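Local atomic coordinates of 2-Cys Peroxiredoxin (Plasmodium vivax SaI-1, PDB entry 2I81), a protein that probably reduces hydrogen peroxide and other hydroperoxides through a thiol-based catalytic cycle, as other 2-Cys peroxiredoxins do. Residues K25-E33 / F41-F49; L89-H100 / H118-S129. One frame throughout, in Å; residues are numbered along the deposited sequence.

Overall arrangement
Interactions 1 and 2 lie in one mixed sheet, with centres about 11 Å apart. Strand 31-35 of interaction 1 runs antiparallel beside strand 119-122 of interaction 2. Interaction 1 is the more superficial: a hairpin with apolar side chains on its inner face and K31, E43 and N45 on the other. Interaction 2 is buried. It joins two parallel strands of a beta-alpha-beta unit, and its polar side chains are largely held by hydrogen bonds. The two meet where E33 OE2 forms a salt bridge with K97 NZ, 2.9 Å away. Close by, the ring of F41 packs on that of Y98, and S122 N probably donates to E33 O, joining the two strands.

Interaction 1. Residues K25-E33 / F41-F49; sequences KEAPFFKAE and FGEVNLTQF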
loop_
_atom_site.group_PDB
_atom_site.type_symbol
_atom_site.label_atom_id
_atom_site.label_comp_id
_atom_site.label_asym_id
_atom_site.label_seq_id
_atom_site.Cartn_x
_atom_site.Cartn_y
_atom_site.Cartn_z
ATOM N N LYS A 25 -30.241 2.870 12.947
ATOM C CA LYS A 25 -29.845 2.072 11.794
ATOM C C LYS A 25 -30.027 0.583 12.082
ATOM O O LYS A 25 -30.456 0.200 13.175
ATOM C CB LYS A 25 -28.401 2.392 11.391
ATOM C CG LYS A 25 -28.248 3.715 10.637
ATOM C CD LYS A 25 -26.788 4.148 10.505
ATOM C CE LYS A 25 -26.035 3.283 9.467
ATOM N NZ LYS A 25 -24.574 3.900 9.295
ATOM N N GLU A 26 -29.708 -0.246 11.092
ATOM C CA GLU A 26 -29.894 -1.692 11.176
ATOM C C GLU A 26 -29.028 -2.323 12.266
ATOM O O GLU A 26 -27.818 -2.090 12.326
ATOM C CB GLU A 26 -29.603 -2.330 9.815
ATOM C CG GLU A 26 -29.659 -3.856 9.784
ATOM C CD GLU A 26 -29.197 -4.436 8.457
ATOM O OE1 GLU A 26 -29.221 -5.677 8.316
ATOM O OE2 GLU A 26 -28.811 -3.664 7.554
ATOM N N ALA A 27 -29.672 -3.114 13.125
ATOM C CA ALA A 27 -28.988 -3.872 14.167
ATOM C C ALA A 27 -28.095 -4.943 13.543
ATOM O O ALA A 27 -28.537 -5.670 12.648
ATOM C CB ALA A 27 -30.001 -4.511 15.105
ATOM N N PRO A 28 -26.832 -5.036 14.004
ATOM C CA PRO A 28 -25.913 -6.058 13.508
ATOM C C PRO A 28 -26.432 -7.460 13.799
ATOM O O PRO A 28 -26.897 -7.734 14.910
ATOM C CB PRO A 28 -24.626 -5.792 14.297
ATOM C CG PRO A 28 -24.737 -4.380 14.751
ATOM C CD PRO A 28 -26.192 -4.174 15.014
ATOM N N PHE A 29 -26.357 -8.327 12.793
ATOM C CA PHE A 29 -26.833 -9.701 12.894
ATOM C C PHE A 29 -26.049 -10.493 13.939
ATOM O O PHE A 29 -24.841 -10.301 14.099
ATOM C CB PHE A 29 -26.738 -10.380 11.520
ATOM C CG PHE A 29 -26.976 -11.864 11.551
ATOM C CD1 PHE A 29 -28.269 -12.376 11.495
ATOM C CD2 PHE A 29 -25.906 -12.753 11.629
ATOM C CE1 PHE A 29 -28.492 -13.751 11.524
ATOM C CE2 PHE A 29 -26.119 -14.127 11.660
ATOM C CZ PHE A 29 -27.415 -14.627 11.605
ATOM N N PHE A 30 -26.747 -11.374 14.651
ATOM C CA PHE A 30 -26.102 -12.325 15.553
ATOM C C PHE A 30 -26.796 -13.684 15.533
ATOM O O PHE A 30 -27.993 -13.782 15.258
ATOM C CB PHE A 30 -26.017 -11.778 16.987
ATOM C CG PHE A 30 -27.354 -11.545 17.635
ATOM C CD1 PHE A 30 -27.960 -10.294 17.573
ATOM C CD2 PHE A 30 -28.004 -12.571 18.318
ATOM C CE1 PHE A 30 -29.196 -10.070 18.174
ATOM C CE2 PHE A 30 -29.241 -12.358 18.918
ATOM C CZ PHE A 30 -29.838 -11.104 18.847
ATOM N N LYS A 31 -26.018 -14.724 15.818
ATOM C CA LYS A 31 -26.511 -16.084 15.953
ATOM C C LYS A 31 -25.742 -16.681 17.120
ATOM O O LYS A 31 -24.509 -16.709 17.103
ATOM C CB LYS A 31 -26.249 -16.878 14.667
ATOM C CG LYS A 31 -26.691 -18.341 14.714
ATOM C CD LYS A 31 -26.238 -19.115 13.478
ATOM C CE LYS A 31 -27.252 -19.008 12.340
ATOM N NZ LYS A 31 -26.819 -19.782 11.141
ATOM N N ALA A 32 -26.457 -17.141 18.141
ATOM C CA ALA A 32 -25.793 -17.644 19.336
ATOM C C ALA A 32 -26.463 -18.877 19.908
ATOM O O ALA A 32 -27.684 -19.029 19.828
ATOM C CB ALA A 32 -25.715 -16.551 20.395
ATOM N N GLU A 33 -25.646 -19.758 20.480
ATOM C CA GLU A 33 -26.145 -20.844 21.309
ATOM C C GLU A 33 -26.794 -20.238 22.540
ATOM O O GLU A 33 -26.328 -19.224 23.069
ATOM C CB GLU A 33 -25.007 -21.760 21.747
ATOM C CG GLU A 33 -24.402 -22.595 20.638
ATOM C CD GLU A 33 -23.110 -23.256 21.071
ATOM O OE1 GLU A 33 -22.101 -22.538 21.238
ATOM O OE2 GLU A 33 -23.100 -24.494 21.239
ATOM N N PHE A 41 -31.005 -26.672 25.635
ATOM C CA PHE A 41 -30.063 -25.962 24.774
ATOM C C PHE A 41 -30.627 -25.729 23.384
ATOM O O PHE A 41 -31.377 -26.556 22.860
ATOM C CB PHE A 41 -28.740 -26.722 24.672
ATOM C CG PHE A 41 -27.947 -26.728 25.943
ATOM C CD1 PHE A 41 -27.314 -27.889 26.374
ATOM C CD2 PHE A 41 -27.834 -25.576 26.716
ATOM C CE1 PHE A 41 -26.577 -27.901 27.554
ATOM C CE2 PHE A 41 -27.102 -25.579 27.896
ATOM C CZ PHE A 41 -26.471 -26.742 28.316
ATOM N N GLY A 42 -30.256 -24.600 22.791
ATOM C CA GLY A 42 -30.700 -24.272 21.449
ATOM C C GLY A 42 -29.852 -23.226 20.764
ATOM O O GLY A 42 -28.648 -23.118 21.005
ATOM N N GLU A 43 -30.507 -22.456 19.903
ATOM C CA GLU A 43 -29.857 -21.459 19.076
ATOM C C GLU A 43 -30.856 -20.345 18.811
ATOM O O GLU A 43 -32.034 -20.605 18.551
ATOM C CB GLU A 43 -29.407 -22.101 17.762
ATOM C CG GLU A 43 -28.643 -21.193 16.816
ATOM C CD GLU A 43 -28.068 -21.953 15.637
ATOM O OE1 GLU A 43 -28.526 -21.723 14.498
ATOM O OE2 GLU A 43 -27.164 -22.790 15.851
ATOM N N VAL A 44 -30.387 -19.105 18.887
ATOM C CA VAL A 44 -31.229 -17.946 18.624
ATOM C C VAL A 44 -30.504 -17.014 17.661
ATOM O O VAL A 44 -29.311 -16.747 17.827
ATOM C CB VAL A 44 -31.589 -17.197 19.938
ATOM C CG1 VAL A 44 -32.211 -15.835 19.654
ATOM C CG2 VAL A 44 -32.525 -18.035 20.802
ATOM N N ASN A 45 -31.221 -16.536 16.647
ATOM C CA ASN A 45 -30.675 -15.521 15.755
ATOM C C ASN A 45 -31.629 -14.347 15.554
ATOM O O ASN A 45 -32.847 -14.507 15.645
ATOM C CB ASN A 45 -30.241 -16.130 14.416
ATOM C CG ASN A 45 -31.406 -16.635 13.591
ATOM O OD1 ASN A 45 -32.170 -17.499 14.026
ATOM N ND2 ASN A 45 -31.538 -16.109 12.380
ATOM N N LEU A 46 -31.062 -13.171 15.286
ATOM C CA LEU A 46 -31.839 -11.937 15.140
ATOM C C LEU A 46 -32.924 -12.067 14.073
ATOM O O LEU A 46 -34.042 -11.581 14.261
ATOM C CB LEU A 46 -30.922 -10.751 14.808
ATOM C CG LEU A 46 -31.269 -9.329 15.290
ATOM C CD1 LEU A 46 -30.157 -8.369 14.890
ATOM C CD2 LEU A 46 -32.619 -8.802 14.786
ATOM N N THR A 47 -32.592 -12.733 12.967
ATOM C CA THR A 47 -33.501 -12.866 11.827
ATOM C C THR A 47 -34.855 -13.473 12.203
ATOM O O THR A 47 -35.890 -13.017 11.716
ATOM C CB THR A 47 -32.867 -13.684 10.673
ATOM O OG1 THR A 47 -31.542 -13.199 10.409
ATOM C CG2 THR A 47 -33.702 -13.578 9.397
ATOM N N GLN A 48 -34.854 -14.484 13.071
ATOM C CA GLN A 48 -36.101 -15.162 13.433
ATOM C C GLN A 48 -37.136 -14.225 14.074
ATOM O O GLN A 48 -38.322 -14.555 14.128
ATOM C CB GLN A 48 -35.832 -16.377 14.330
ATOM C CG GLN A 48 -35.592 -16.051 15.795
ATOM C CD GLN A 48 -35.168 -17.259 16.600
ATOM O OE1 GLN A 48 -35.805 -17.610 17.593
ATOM N NE2 GLN A 48 -34.089 -17.908 16.174
ATOM N N PHE A 49 -36.684 -13.062 14.542
ATOM C CA PHE A 49 -37.567 -12.094 15.192
ATOM C C PHE A 49 -38.040 -10.975 14.277
ATOM O O PHE A 49 -39.085 -10.370 14.534
ATOM C CB PHE A 49 -36.901 -11.483 16.425
ATOM C CG PHE A 49 -36.539 -12.484 17.476
ATOM C CD1 PHE A 49 -35.206 -12.763 17.747
ATOM C CD2 PHE A 49 -37.527 -13.151 18.194
ATOM C CE1 PHE A 49 -34.859 -13.690 18.720
ATOM C CE2 PHE A 49 -37.190 -14.085 19.167
ATOM C CZ PHE A 49 -35.852 -14.354 19.432
#
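L46 packs across the ring of F30. Its CB lies over one face, 24° off the ring normal and 4.2 Å from the centroid of the F30 ring. L46 CG makes the closer approach to the ring, 3.6 Å from F30 CE1. The two side chains cross at about a right angle. F30 CG sits between its backbone N and carbonyl carbon (chi1 64°), which places the ring beneath L46. L46 CD1 reaches further along 25-33 and rests against A27 CB at 3.9 Å. The backbones hold the pair in step: L46 N donates to F30 O at 3.1 Å, in the carbonyl plane. The same oxygen receives a CA-H...O contact from N45.

This is the open end of the beta hairpin formed by strands 31-35 and 41-45. The strands are antiparallel. A32 and V44 form a hydrogen-bonded pair, with K31-N45 and E33-E43 as non-hydrogen-bonded pairs on either side. V44 packs on L90 and L121, and A32 on I128, so this face is turned to the interior, toward side chains of strands 87-93 and 119-122 and of helix 127-131. F30 joins them on L90, L121 and I128.

K31 leaves from the other face. Its CB meets N45 CB at 4.1 Å. Its chain then runs obliquely across to E43, and K31 CD touches E43 OE1 at 3.6 Å. A bend at chi3 (-88°) leaves K31 NZ 4.2 Å from E43 OE1, too far for a salt bridge. The attraction is probably modest. Further along, F29 presents its ring edge to T47, with F29 CE1 3.3 Å from T47 OG1.

Interaction 2. Residues L89-H100 / H118-S129; sequences LLGCSVDSKYTH and HTLLSDITKSIS
L89 covers one face of the imidazole of H118 in a CH-pi contact. Its CD1 sits over the centre of the ring, 3.4 Å from the H118 centroid and 9° off the normal. Y58 and D76 hold the two ring nitrogens of H118, which fixes the face that L89 covers. G91 is the hollow of the strand pair. It has no side chain, and L120 CD2 lies 4.0 Å from G91 CA. On the other face, C92 SG is the bump. It lies near L121 CB and 3.7 Å from D123 CB. V94 fits against the bent chain of K126, with V94 CG1 3.8 Å from K126 CG. Past the strand end, I124 CD1 fits against S96 CB at 3.8 Å.

Two polar groups tie the C-terminal end of strand 119-122 to 89-100. S122 OG donates to D95 O at 2.9 Å, and a water joins that hydroxyl to K97 N, in the first turn of helix 97-104. H100 NE2 donates to L121 O at 2.9 Å from above the carbonyl plane. D63 holds H100 ND1, so both ring nitrogens are engaged.

The contact forms the parallel strand pair of a beta-alpha-beta unit, with helix 97-104 in the crossover. K126 NZ bonds to S139 O of its own chain and, across the subunit interface, to I124 O of the second subunit. Strand 54-59 flanks 87-93 on its far side, and strand 31-35 runs antiparallel beside 119-122.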
loop_
_atom_site.group_PDB
_atom_site.type_symbol
_atom_site.label_atom_id
_atom_site.label_comp_id
_atom_site.label_asym_id
_atom_site.label_seq_id
_atom_site.Cartn_x
_atom_site.Cartn_y
_atom_site.Cartn_z
ATOM N N LEU A 89 -37.039 -10.792 25.341
ATOM C CA LEU A 89 -35.992 -10.440 26.288
ATOM C C LEU A 89 -34.835 -11.431 26.162
ATOM O O LEU A 89 -35.013 -12.632 26.385
ATOM C CB LEU A 89 -36.578 -10.446 27.707
ATOM C CG LEU A 89 -36.092 -9.516 28.829
ATOM C CD1 LEU A 89 -35.023 -10.180 29.681
ATOM C CD2 LEU A 89 -35.622 -8.151 28.321
ATOM N N LEU A 90 -33.659 -10.926 25.792
ATOM C CA LEU A 90 -32.481 -11.771 25.585
ATOM C C LEU A 90 -31.269 -11.265 26.364
ATOM O O LEU A 90 -30.775 -10.163 26.113
ATOM C CB LEU A 90 -32.135 -11.873 24.091
ATOM C CG LEU A 90 -33.165 -12.407 23.085
ATOM C CD1 LEU A 90 -32.620 -12.291 21.668
ATOM C CD2 LEU A 90 -33.557 -13.850 23.385
ATOM N N GLY A 91 -30.800 -12.074 27.312
ATOM C CA GLY A 91 -29.579 -11.775 28.057
ATOM C C GLY A 91 -28.368 -12.324 27.337
ATOM O O GLY A 91 -28.447 -13.381 26.710
ATOM N N CYS A 92 -27.246 -11.616 27.420
ATOM C CA CYS A 92 -26.040 -12.036 26.715
ATOM C C CYS A 92 -24.771 -11.768 27.511
ATOM O O CYS A 92 -24.551 -10.659 27.999
ATOM C CB CYS A 92 -25.955 -11.355 25.346
ATOM S SG CYS A 92 -24.635 -11.968 24.276
ATOM N N SER A 93 -23.947 -12.803 27.644
ATOM C CA SER A 93 -22.614 -12.660 28.215
ATOM C C SER A 93 -21.611 -13.510 27.446
ATOM O O SER A 93 -21.986 -14.344 26.618
ATOM C CB SER A 93 -22.604 -13.031 29.702
ATOM O OG SER A 93 -22.648 -14.434 29.890
ATOM N N VAL A 94 -20.332 -13.287 27.738
ATOM C CA VAL A 94 -19.234 -14.031 27.126
ATOM C C VAL A 94 -19.181 -15.491 27.606
ATOM O O VAL A 94 -18.597 -16.349 26.935
ATOM C CB VAL A 94 -17.877 -13.316 27.374
ATOM C CG1 VAL A 94 -16.714 -14.134 26.835
ATOM C CG2 VAL A 94 -17.878 -11.928 26.742
ATOM N N ASP A 95 -19.804 -15.770 28.752
ATOM C CA ASP A 95 -19.826 -17.120 29.326
ATOM C C ASP A 95 -20.453 -18.146 28.387
ATOM O O ASP A 95 -21.285 -17.805 27.541
ATOM C CB ASP A 95 -20.584 -17.128 30.654
ATOM C CG ASP A 95 -20.004 -16.160 31.661
ATOM O OD1 ASP A 95 -18.935 -16.458 32.237
ATOM O OD2 ASP A 95 -20.624 -15.099 31.880
ATOM N N SER A 96 -20.048 -19.403 28.548
ATOM C CA SER A 96 -20.615 -20.508 27.783
ATOM C C SER A 96 -22.030 -20.831 28.255
ATOM O O SER A 96 -22.440 -20.424 29.346
ATOM C CB SER A 96 -19.730 -21.747 27.907
ATOM O OG SER A 96 -19.642 -22.177 29.262
ATOM N N LYS A 97 -22.765 -21.566 27.424
ATOM C CA LYS A 97 -24.124 -22.002 27.751
ATOM C C LYS A 97 -24.155 -22.968 28.940
ATOM O O LYS A 97 -25.152 -23.040 29.659
ATOM C CB LYS A 97 -24.801 -22.631 26.526
ATOM C CG LYS A 97 -24.110 -23.879 25.986
ATOM C CD LYS A 97 -24.810 -24.425 24.757
ATOM C CE LYS A 97 -24.141 -25.702 24.276
ATOM N NZ LYS A 97 -24.685 -26.155 22.967
ATOM N N TYR A 98 -23.061 -23.704 29.139
ATOM C CA TYR A 98 -22.935 -24.610 30.279
ATOM C C TYR A 98 -22.773 -23.838 31.583
ATOM O O TYR A 98 -23.262 -24.270 32.631
ATOM C CB TYR A 98 -21.769 -25.581 30.084
ATOM C CG TYR A 98 -21.927 -26.468 28.873
ATOM C CD1 TYR A 98 -21.186 -26.237 27.716
ATOM C CD2 TYR A 98 -22.832 -27.532 28.879
ATOM C CE1 TYR A 98 -21.331 -27.049 26.597
ATOM C CE2 TYR A 98 -22.986 -28.347 27.764
ATOM C CZ TYR A 98 -22.233 -28.100 26.628
ATOM O OH TYR A 98 -22.381 -28.905 25.523
ATOM N N THR A 99 -22.088 -22.699 31.509
ATOM C CA THR A 99 -21.939 -21.808 32.656
ATOM C C THR A 99 -23.278 -21.156 33.021
ATOM O O THR A 99 -23.567 -20.951 34.203
ATOM C CB THR A 99 -20.839 -20.745 32.413
ATOM O OG1 THR A 99 -19.588 -21.404 32.163
ATOM C CG2 THR A 99 -20.673 -19.834 33.625
ATOM N N HIS A 100 -24.094 -20.851 32.009
ATOM C CA HIS A 100 -25.436 -20.310 32.235
ATOM C C HIS A 100 -26.334 -21.290 32.977
ATOM O O HIS A 100 -26.967 -20.927 33.970
ATOM C CB HIS A 100 -26.112 -19.926 30.918
ATOM C CG HIS A 100 -25.521 -18.724 30.254
ATOM N ND1 HIS A 100 -24.752 -17.799 30.926
ATOM C CD2 HIS A 100 -25.618 -18.279 28.979
ATOM C CE1 HIS A 100 -24.381 -16.848 30.087
ATOM N NE2 HIS A 100 -24.896 -17.113 28.901
ATOM N N HIS A 118 -36.610 -16.336 30.868
ATOM C CA HIS A 118 -36.186 -15.837 29.557
ATOM C C HIS A 118 -34.860 -16.433 29.080
ATOM O O HIS A 118 -34.106 -17.016 29.863
ATOM C CB HIS A 118 -36.160 -14.302 29.519
ATOM C CG HIS A 118 -35.062 -13.690 30.329
ATOM N ND1 HIS A 118 -35.220 -13.338 31.651
ATOM C CD2 HIS A 118 -33.790 -13.358 30.000
ATOM C CE1 HIS A 118 -34.094 -12.819 32.105
ATOM N NE2 HIS A 118 -33.210 -12.820 31.123
ATOM N N THR A 119 -34.595 -16.267 27.787
ATOM C CA THR A 119 -33.461 -16.891 27.112
ATOM C C THR A 119 -32.134 -16.191 27.427
ATOM O O THR A 119 -32.065 -14.960 27.469
ATOM C CB THR A 119 -33.700 -16.923 25.581
ATOM O OG1 THR A 119 -34.975 -17.517 25.305
ATOM C CG2 THR A 119 -32.616 -17.712 24.862
ATOM N N LEU A 120 -31.093 -16.991 27.654
ATOM C CA LEU A 120 -29.741 -16.473 27.858
ATOM C C LEU A 120 -28.805 -16.908 26.736
ATOM O O LEU A 120 -28.630 -18.103 26.485
ATOM C CB LEU A 120 -29.184 -16.905 29.219
ATOM C CG LEU A 120 -29.858 -16.361 30.485
ATOM C CD1 LEU A 120 -29.243 -17.009 31.715
ATOM C CD2 LEU A 120 -29.769 -14.839 30.579
ATOM N N LEU A 121 -28.209 -15.923 26.070
ATOM C CA LEU A 121 -27.313 -16.163 24.944
ATOM C C LEU A 121 -25.873 -16.342 25.407
ATOM O O LEU A 121 -25.455 -15.761 26.412
ATOM C CB LEU A 121 -27.388 -15.013 23.932
ATOM C CG LEU A 121 -28.744 -14.598 23.345
ATOM C CD1 LEU A 121 -28.571 -13.388 22.433
ATOM C CD2 LEU A 121 -29.410 -15.743 22.590
ATOM N N SER A 122 -25.127 -17.149 24.662
ATOM C CA SER A 122 -23.710 -17.357 24.919
ATOM C C SER A 122 -22.894 -16.700 23.811
ATOM O O SER A 122 -22.925 -17.145 22.661
ATOM C CB SER A 122 -23.399 -18.855 25.003
ATOM O OG SER A 122 -22.003 -19.087 25.090
ATOM N N ASP A 123 -22.181 -15.632 24.158
ATOM C CA ASP A 123 -21.298 -14.958 23.211
ATOM C C ASP A 123 -19.878 -15.499 23.374
ATOM O O ASP A 123 -18.938 -14.758 23.681
ATOM C CB ASP A 123 -21.348 -13.440 23.412
ATOM C CG ASP A 123 -20.653 -12.673 22.297
ATOM O OD1 ASP A 123 -20.299 -11.496 22.525
ATOM O OD2 ASP A 123 -20.456 -13.236 21.198
ATOM N N ILE A 124 -19.743 -16.807 23.163
ATOM C CA ILE A 124 -18.500 -17.533 23.427
ATOM C C ILE A 124 -17.334 -17.093 22.529
ATOM O O ILE A 124 -16.173 -17.208 22.920
ATOM C CB ILE A 124 -18.725 -19.084 23.384
ATOM C CG1 ILE A 124 -17.531 -19.847 23.976
ATOM C CG2 ILE A 124 -19.061 -19.569 21.969
ATOM C CD1 ILE A 124 -17.462 -19.824 25.498
ATOM N N THR A 125 -17.651 -16.582 21.340
ATOM C CA THR A 125 -16.638 -16.072 20.412
ATOM C C THR A 125 -16.332 -14.595 20.666
ATOM O O THR A 125 -15.338 -14.066 20.161
ATOM C CB THR A 125 -17.068 -16.242 18.931
ATOM O OG1 THR A 125 -18.168 -15.363 18.641
ATOM C CG2 THR A 125 -17.482 -17.681 18.638
ATOM N N LYS A 126 -17.198 -13.944 21.446
ATOM C CA LYS A 126 -17.130 -12.501 21.736
ATOM C C LYS A 126 -17.537 -11.613 20.556
ATOM O O LYS A 126 -17.468 -10.385 20.651
ATOM C CB LYS A 126 -15.745 -12.081 22.255
ATOM C CG LYS A 126 -15.341 -12.680 23.589
ATOM C CD LYS A 126 -13.949 -12.210 23.974
ATOM C CE LYS A 126 -13.283 -13.167 24.942
ATOM N NZ LYS A 126 -13.799 -13.030 26.334
ATOM N N SER A 127 -17.971 -12.229 19.456
ATOM C CA SER A 127 -18.285 -11.490 18.231
ATOM C C SER A 127 -19.524 -10.600 18.345
ATOM O O SER A 127 -19.586 -9.548 17.707
ATOM C CB SER A 127 -18.409 -12.437 17.034
ATOM O OG SER A 127 -19.419 -13.410 17.251
ATOM N N ILE A 128 -20.501 -11.016 19.151
ATOM C CA ILE A 128 -21.716 -10.219 19.363
ATOM C C ILE A 128 -21.384 -8.923 20.112
ATOM O O ILE A 128 -21.854 -7.847 19.735
ATOM C CB ILE A 128 -22.830 -11.015 20.099
ATOM C CG1 ILE A 128 -23.114 -12.337 19.376
ATOM C CG2 ILE A 128 -24.110 -10.181 20.214
ATOM C CD1 ILE A 128 -23.817 -13.376 20.231
ATOM N N SER A 129 -20.568 -9.035 21.160
ATOM C CA SER A 129 -20.107 -7.870 21.919
ATOM C C SER A 129 -19.242 -6.957 21.052
ATOM O O SER A 129 -19.336 -5.731 21.148
ATOM C CB SER A 129 -19.325 -8.308 23.159
ATOM O OG SER A 129 -20.085 -9.201 23.955
HETATM O O HOH W 1 -21.504 -21.827 24.689
#